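Local coordinates for carbohydrate deacetylase (Enterococcus faecalis, PDB 2I5I), which probably catalyses the magnesium-dependent deacetylation of acetylated carbohydrates, a step in the breakdown of oligosaccharides, at residues A[8-13]-A[154-159]; A[123-128]-A[257-262]. One frame throughout, in Å; residues are numbered along the deposited sequence.

From the N terminus, the chain runs through strand 6-11, enters strand 127-129 by way of residues 123-128, continues past helix 138-151 into the loop at 154-159, and finishes just after strand 254-256. Contact 1 joins 8-13 to 154-159 and closes a loop of 140 residues; contact 2 joins 123-128 to 257-262 across 128. Their segments alternate, so the two closures cross. Their centres lie about 9 Å apart, and the backbone of 154-159 probably bonds to that of Ile127, through Arg156 N to Ile127 O (2.9 Å) and Pro154 O to Ile127 N (3.1 Å). Glu210 bonds to both Arg156 and Tyr258, connecting the contacts from strand 208-213.

Contact 1. Residues A[8-13]-A[154-159]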
loop_
_atom_site.group_PDB
_atom_site.type_symbol
_atom_site.label_atom_id
_atom_site.label_comp_id
_atom_site.label_asym_id
_atom_site.label_seq_id
_atom_site.Cartn_x
_atom_site.Cartn_y
_atom_site.Cartn_z
ATOM N N ILE A 8 -20.193 -19.844 -8.317
ATOM C CA ILE A 8 -19.114 -19.673 -7.373
ATOM C C ILE A 8 -18.085 -20.749 -7.712
ATOM O O ILE A 8 -18.385 -21.945 -7.729
ATOM C CB ILE A 8 -19.630 -19.813 -5.939
ATOM C CG1 ILE A 8 -20.720 -18.817 -5.560
ATOM C CG2 ILE A 8 -18.462 -19.765 -4.966
ATOM C CD1 ILE A 8 -21.381 -19.144 -4.240
ATOM N N ILE A 9 -16.877 -20.345 -8.024
ATOM C CA ILE A 9 -15.704 -21.167 -8.283
ATOM C C ILE A 9 -14.760 -20.907 -7.121
ATOM O O ILE A 9 -14.179 -19.845 -6.958
ATOM C CB ILE A 9 -15.057 -20.867 -9.645
ATOM C CG1 ILE A 9 -16.082 -20.972 -10.759
ATOM C CG2 ILE A 9 -13.863 -21.764 -9.919
ATOM C CD1 ILE A 9 -15.591 -20.726 -12.158
ATOM N N ASN A 10 -14.702 -21.924 -6.259
ATOM C CA ASN A 10 -14.043 -21.751 -4.969
ATOM C C ASN A 10 -12.838 -22.672 -4.912
ATOM O O ASN A 10 -12.948 -23.886 -5.073
ATOM C CB ASN A 10 -14.972 -22.048 -3.779
ATOM C CG ASN A 10 -14.288 -21.790 -2.447
ATOM O OD1 ASN A 10 -14.447 -20.732 -1.824
ATOM N ND2 ASN A 10 -13.535 -22.778 -2.014
ATOM N N ALA A 11 -11.695 -22.050 -4.644
ATOM C CA ALA A 11 -10.455 -22.794 -4.464
ATOM C C ALA A 11 -10.318 -23.232 -3.019
ATOM O O ALA A 11 -10.256 -22.396 -2.115
ATOM C CB ALA A 11 -9.256 -21.933 -4.860
ATOM N N ASP A 12 -10.267 -24.531 -2.763
ATOM C CA ASP A 12 -10.041 -24.999 -1.406
ATOM C C ASP A 12 -8.559 -24.909 -1.017
ATOM O O ASP A 12 -7.674 -24.952 -1.882
ATOM C CB ASP A 12 -10.558 -26.439 -1.284
ATOM C CG ASP A 12 -12.058 -26.548 -1.480
ATOM O OD1 ASP A 12 -12.720 -25.534 -1.787
ATOM O OD2 ASP A 12 -12.587 -27.675 -1.327
ATOM N N ASP A 13 -8.295 -24.749 0.267
ATOM C CA ASP A 13 -6.994 -24.883 0.891
ATOM C C ASP A 13 -6.148 -23.615 0.868
ATOM O O ASP A 13 -4.917 -23.687 0.939
ATOM C CB ASP A 13 -6.192 -26.022 0.237
ATOM C CG ASP A 13 -6.776 -27.401 0.480
ATOM O OD1 ASP A 13 -7.567 -27.515 1.437
ATOM O OD2 ASP A 13 -6.466 -28.366 -0.263
ATOM N N PRO A 154 -23.401 -18.424 5.476
ATOM C CA PRO A 154 -23.861 -19.483 4.578
ATOM C C PRO A 154 -22.821 -20.608 4.602
ATOM O O PRO A 154 -21.654 -20.374 4.947
ATOM C CB PRO A 154 -23.930 -18.826 3.212
ATOM C CG PRO A 154 -22.989 -17.670 3.321
ATOM C CD PRO A 154 -23.015 -17.208 4.743
ATOM N N LEU A 155 -23.270 -21.791 4.232
ATOM C CA LEU A 155 -22.498 -23.010 4.342
ATOM C C LEU A 155 -22.502 -23.784 3.041
ATOM O O LEU A 155 -23.557 -23.908 2.402
ATOM C CB LEU A 155 -23.126 -23.880 5.451
ATOM C CG LEU A 155 -22.576 -25.281 5.609
ATOM C CD1 LEU A 155 -21.120 -25.219 6.094
ATOM C CD2 LEU A 155 -23.386 -26.112 6.591
ATOM N N ARG A 156 -21.355 -24.324 2.651
ATOM C CA ARG A 156 -21.241 -25.096 1.436
ATOM C C ARG A 156 -22.273 -26.242 1.423
ATOM O O ARG A 156 -22.427 -26.897 2.457
ATOM C CB ARG A 156 -19.836 -25.706 1.306
ATOM C CG ARG A 156 -19.734 -26.700 0.164
ATOM C CD ARG A 156 -18.317 -27.250 0.071
ATOM N NE ARG A 156 -17.502 -26.365 -0.771
ATOM C CZ ARG A 156 -16.206 -26.591 -1.005
ATOM N NH1 ARG A 156 -15.601 -27.630 -0.465
ATOM N NH2 ARG A 156 -15.490 -25.774 -1.780
ATOM N N ASN A 157 -22.894 -26.454 0.279
ATOM C CA ASN A 157 -23.809 -27.593 0.112
ATOM C C ASN A 157 -23.021 -28.878 0.311
ATOM O O ASN A 157 -22.095 -29.198 -0.439
ATOM C CB ASN A 157 -24.466 -27.492 -1.245
ATOM C CG ASN A 157 -25.332 -28.647 -1.674
ATOM O OD1 ASN A 157 -25.130 -29.793 -1.272
ATOM N ND2 ASN A 157 -26.299 -28.293 -2.516
ATOM N N ALA A 158 -23.408 -29.648 1.320
ATOM C CA ALA A 158 -22.705 -30.869 1.658
ATOM C C ALA A 158 -23.013 -32.098 0.830
ATOM O O ALA A 158 -22.334 -33.132 1.018
ATOM C CB ALA A 158 -23.026 -31.171 3.133
ATOM N N SER A 159 -23.996 -32.110 -0.075
ATOM C CA SER A 159 -24.271 -33.397 -0.752
ATOM C C SER A 159 -23.476 -33.611 -2.024
ATOM O O SER A 159 -23.533 -32.775 -2.919
ATOM C CB SER A 159 -25.776 -33.493 -1.064
ATOM O OG SER A 159 -26.073 -34.268 -2.223
#
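A buried, bidentate salt bridge on the segment 8-13 that carries strand 6-11, in the parallel sheet of this YdjC-family protein, joins Asp12 to Arg156 of an irregular loop. The arginine meets the carboxylate end-on. Arg156 NH2 donates to Asp12 OD1 over 2.8 Å on that oxygen's syn lone pair, while Arg156 NH1 reaches Asp12 OD2 at 3.1 Å, nearly straight at 165°. The carboxylate lies at the guanidinium edge but is not coplanar with it: the planes are 32° apart. Arg156 leaves its backbone extended, and its bend at chi3 (-87°) turns the terminal nitrogens onto Asp12.

Asn10, two residues earlier, meets the same group obliquely. Its ND2 comes within 3.6 Å of Arg156 NH2, the amide standing almost perpendicular to the guanidinium, and makes a weak bond of 2.9 Å to Asp12 OD1. Ser35 OG bonds Asn10 OD1 at the other end of the amide. OD1 of Asp12 thus has one firm donor, Arg156 NH2, and one weak one, Asn10 ND2, and OD2 takes a second one from Asn212 ND2. Arg156 NH2 also forms a salt bridge with Glu210, so the cation has two carboxylate partners, which would probably help to settle its positive charge in the interior. The side chain of Asp12 lies about 7 Å from that of His130, a predicted magnesium ligand, which puts the bridge beside the probable active site.

Strand 6-11 is hydrogen-bonded to strand 208-213 through Ile8 and Asn10. Across the contact, Leu155 packs on Ala144 and Leu145 of helix 138-151, and on Ile127 of strand 127-129.

Contact 2. Residues A[123-128]-A[257-262]; sequences RPDHID and NYESLA
Ring stacking, backed by bridging waters, joins the turn leading into strand 127-129 to the 3-10 turn that follows strand 254-256, near the C terminus. The rings of His126 and Tyr258 form an offset stack, nearly parallel at 2° with centroids 3.5 Å apart. The imidazole is shifted toward the CD1-CE1 side of the phenol ring, with His126 CD2 over the centre of the tyrosine ring and Tyr258 CD1 over that of the imidazole: Tyr258 CE1 is 3.3 Å from His126 NE2, and Tyr258 CG comes equally close to His126 CG. CG of the histidine sits between its backbone N and carbonyl carbon (chi1 82°), a torsion that lays the ring against the tyrosine face.

Both rings are held by polar partners. His126 ND1 donates to Asp125 OD1 over 2.7 Å at 167°; the carboxylate lies near the imidazole plane, although the nitrogen stands out of the carboxylate plane. This bond, with the stack, helps to fix the rotation of the imidazole. Tyr258 OH is hydrogen-bonded to Glu210 of strand 208-213.

Three waters span the remaining separation. One donates to both Asp125 OD2 and Glu259 OE2, a second to both Asp125 O and Tyr258 O, and a third donates a hydrogen bond to Asp125 OD2 while accepting one from Tyr258 N. The turn has its own ties: Asn257 OD1 accepts from Glu259 N in an Asx turn, and Asn257 O takes bonds from Ser260 N and Ser260 OG.

Asp125 OD2 and Glu259 OE2 stand only 4.4 Å apart. The shared water probably eases their repulsion, as should the salt bridge from Glu259 OE1 to Arg123 of a neighbouring subunit. The ring stack therefore gives way to a hydrated, acidic margin whose charge is probably balanced in part across the subunit interface.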
loop_
_atom_site.group_PDB
_atom_site.type_symbol
_atom_site.label_atom_id
_atom_site.label_comp_id
_atom_site.label_asym_id
_atom_site.label_seq_id
_atom_site.Cartn_x
_atom_site.Cartn_y
_atom_site.Cartn_z
ATOM N N ARG A 123 -13.950 -11.188 8.780
ATOM C CA ARG A 123 -14.975 -12.210 8.974
ATOM C C ARG A 123 -14.950 -13.167 7.802
ATOM O O ARG A 123 -14.906 -12.680 6.664
ATOM C CB ARG A 123 -16.333 -11.505 9.060
ATOM C CG ARG A 123 -17.469 -12.374 9.577
ATOM C CD ARG A 123 -18.648 -11.470 9.966
ATOM N NE ARG A 123 -19.580 -12.300 10.733
ATOM C CZ ARG A 123 -19.604 -12.369 12.053
ATOM N NH1 ARG A 123 -18.808 -11.703 12.874
ATOM N NH2 ARG A 123 -20.520 -13.174 12.586
ATOM N N PRO A 124 -15.027 -14.477 7.962
ATOM C CA PRO A 124 -15.164 -15.306 6.759
ATOM C C PRO A 124 -16.477 -14.963 6.068
ATOM O O PRO A 124 -17.422 -14.516 6.728
ATOM C CB PRO A 124 -15.197 -16.718 7.318
ATOM C CG PRO A 124 -15.506 -16.601 8.765
ATOM C CD PRO A 124 -15.053 -15.244 9.213
ATOM N N ASP A 125 -16.611 -15.133 4.757
ATOM C CA ASP A 125 -17.917 -14.868 4.144
ATOM C C ASP A 125 -18.749 -16.148 4.075
ATOM O O ASP A 125 -19.933 -16.137 3.687
ATOM C CB ASP A 125 -17.701 -14.212 2.781
ATOM C CG ASP A 125 -17.212 -15.115 1.676
ATOM O OD1 ASP A 125 -16.770 -16.230 2.009
ATOM O OD2 ASP A 125 -17.278 -14.706 0.487
ATOM N N HIS A 126 -18.148 -17.286 4.422
ATOM C CA HIS A 126 -18.840 -18.570 4.404
ATOM C C HIS A 126 -17.980 -19.658 5.031
ATOM O O HIS A 126 -16.833 -19.437 5.425
ATOM C CB HIS A 126 -19.253 -18.948 2.990
ATOM C CG HIS A 126 -18.259 -19.579 2.086
ATOM N ND1 HIS A 126 -17.293 -18.848 1.431
ATOM C CD2 HIS A 126 -18.073 -20.864 1.694
ATOM C CE1 HIS A 126 -16.571 -19.667 0.680
ATOM N NE2 HIS A 126 -17.005 -20.911 0.817
ATOM N N ILE A 127 -18.577 -20.836 5.129
ATOM C CA ILE A 127 -17.990 -21.999 5.756
ATOM C C ILE A 127 -18.041 -23.198 4.826
ATOM O O ILE A 127 -19.025 -23.459 4.135
ATOM C CB ILE A 127 -18.731 -22.389 7.069
ATOM C CG1 ILE A 127 -18.690 -21.312 8.142
ATOM C CG2 ILE A 127 -18.215 -23.708 7.612
ATOM C CD1 ILE A 127 -19.614 -21.569 9.311
ATOM N N ASP A 128 -16.970 -23.974 4.814
ATOM C CA ASP A 128 -16.922 -25.255 4.125
ATOM C C ASP A 128 -15.956 -26.130 4.912
ATOM O O ASP A 128 -15.541 -25.690 5.991
ATOM C CB ASP A 128 -16.561 -25.095 2.668
ATOM C CG ASP A 128 -15.102 -24.759 2.391
ATOM O OD1 ASP A 128 -14.331 -24.524 3.335
ATOM O OD2 ASP A 128 -14.754 -24.728 1.188
ATOM N N ASN A 257 -19.702 -14.991 -5.745
ATOM C CA ASN A 257 -19.061 -15.455 -4.518
ATOM C C ASN A 257 -20.140 -15.623 -3.453
ATOM O O ASN A 257 -21.308 -15.404 -3.808
ATOM C CB ASN A 257 -17.947 -14.514 -4.063
ATOM C CG ASN A 257 -18.406 -13.082 -3.904
ATOM O OD1 ASN A 257 -19.460 -12.811 -3.319
ATOM N ND2 ASN A 257 -17.592 -12.178 -4.440
ATOM N N TYR A 258 -19.786 -16.032 -2.246
ATOM C CA TYR A 258 -20.815 -16.271 -1.222
ATOM C C TYR A 258 -21.430 -15.000 -0.675
ATOM O O TYR A 258 -22.326 -15.071 0.180
ATOM C CB TYR A 258 -20.265 -17.129 -0.073
ATOM C CG TYR A 258 -20.366 -18.627 -0.262
ATOM C CD1 TYR A 258 -19.495 -19.350 -1.050
ATOM C CD2 TYR A 258 -21.365 -19.363 0.377
ATOM C CE1 TYR A 258 -19.573 -20.722 -1.235
ATOM C CE2 TYR A 258 -21.454 -20.727 0.209
ATOM C CZ TYR A 258 -20.578 -21.426 -0.584
ATOM O OH TYR A 258 -20.696 -22.783 -0.719
ATOM N N GLU A 259 -21.044 -13.797 -1.096
ATOM C CA GLU A 259 -21.772 -12.584 -0.773
ATOM C C GLU A 259 -23.202 -12.673 -1.331
ATOM O O GLU A 259 -24.111 -11.997 -0.861
ATOM C CB GLU A 259 -21.127 -11.317 -1.355
ATOM C CG GLU A 259 -19.842 -10.858 -0.693
ATOM C CD GLU A 259 -19.979 -10.560 0.789
ATOM O OE1 GLU A 259 -21.067 -10.129 1.250
ATOM O OE2 GLU A 259 -18.984 -10.766 1.524
ATOM N N SER A 260 -23.411 -13.502 -2.337
ATOM C CA SER A 260 -24.688 -13.736 -2.983
ATOM C C SER A 260 -25.622 -14.580 -2.104
ATOM O O SER A 260 -26.811 -14.722 -2.410
ATOM C CB SER A 260 -24.507 -14.452 -4.317
ATOM O OG SER A 260 -24.114 -15.802 -4.115
ATOM N N LEU A 261 -25.074 -15.109 -1.022
ATOM C CA LEU A 261 -25.757 -15.951 -0.057
ATOM C C LEU A 261 -25.654 -15.449 1.376
ATOM O O LEU A 261 -25.833 -16.220 2.317
ATOM C CB LEU A 261 -25.185 -17.376 -0.102
ATOM C CG LEU A 261 -25.402 -18.152 -1.405
ATOM C CD1 LEU A 261 -24.607 -19.449 -1.374
ATOM C CD2 LEU A 261 -26.888 -18.394 -1.648
ATOM N N ALA A 262 -25.389 -14.167 1.563
ATOM C CA ALA A 262 -25.258 -13.542 2.851
ATOM C C ALA A 262 -26.610 -13.585 3.583
ATOM O O ALA A 262 -27.648 -13.397 2.946
ATOM C CB ALA A 262 -24.778 -12.117 2.738
HETATM O O HOH W 1 -16.775 -11.965 0.482
HETATM O O HOH W 2 -21.581 -14.264 2.683
HETATM O O HOH W 3 -17.008 -16.477 -1.601
#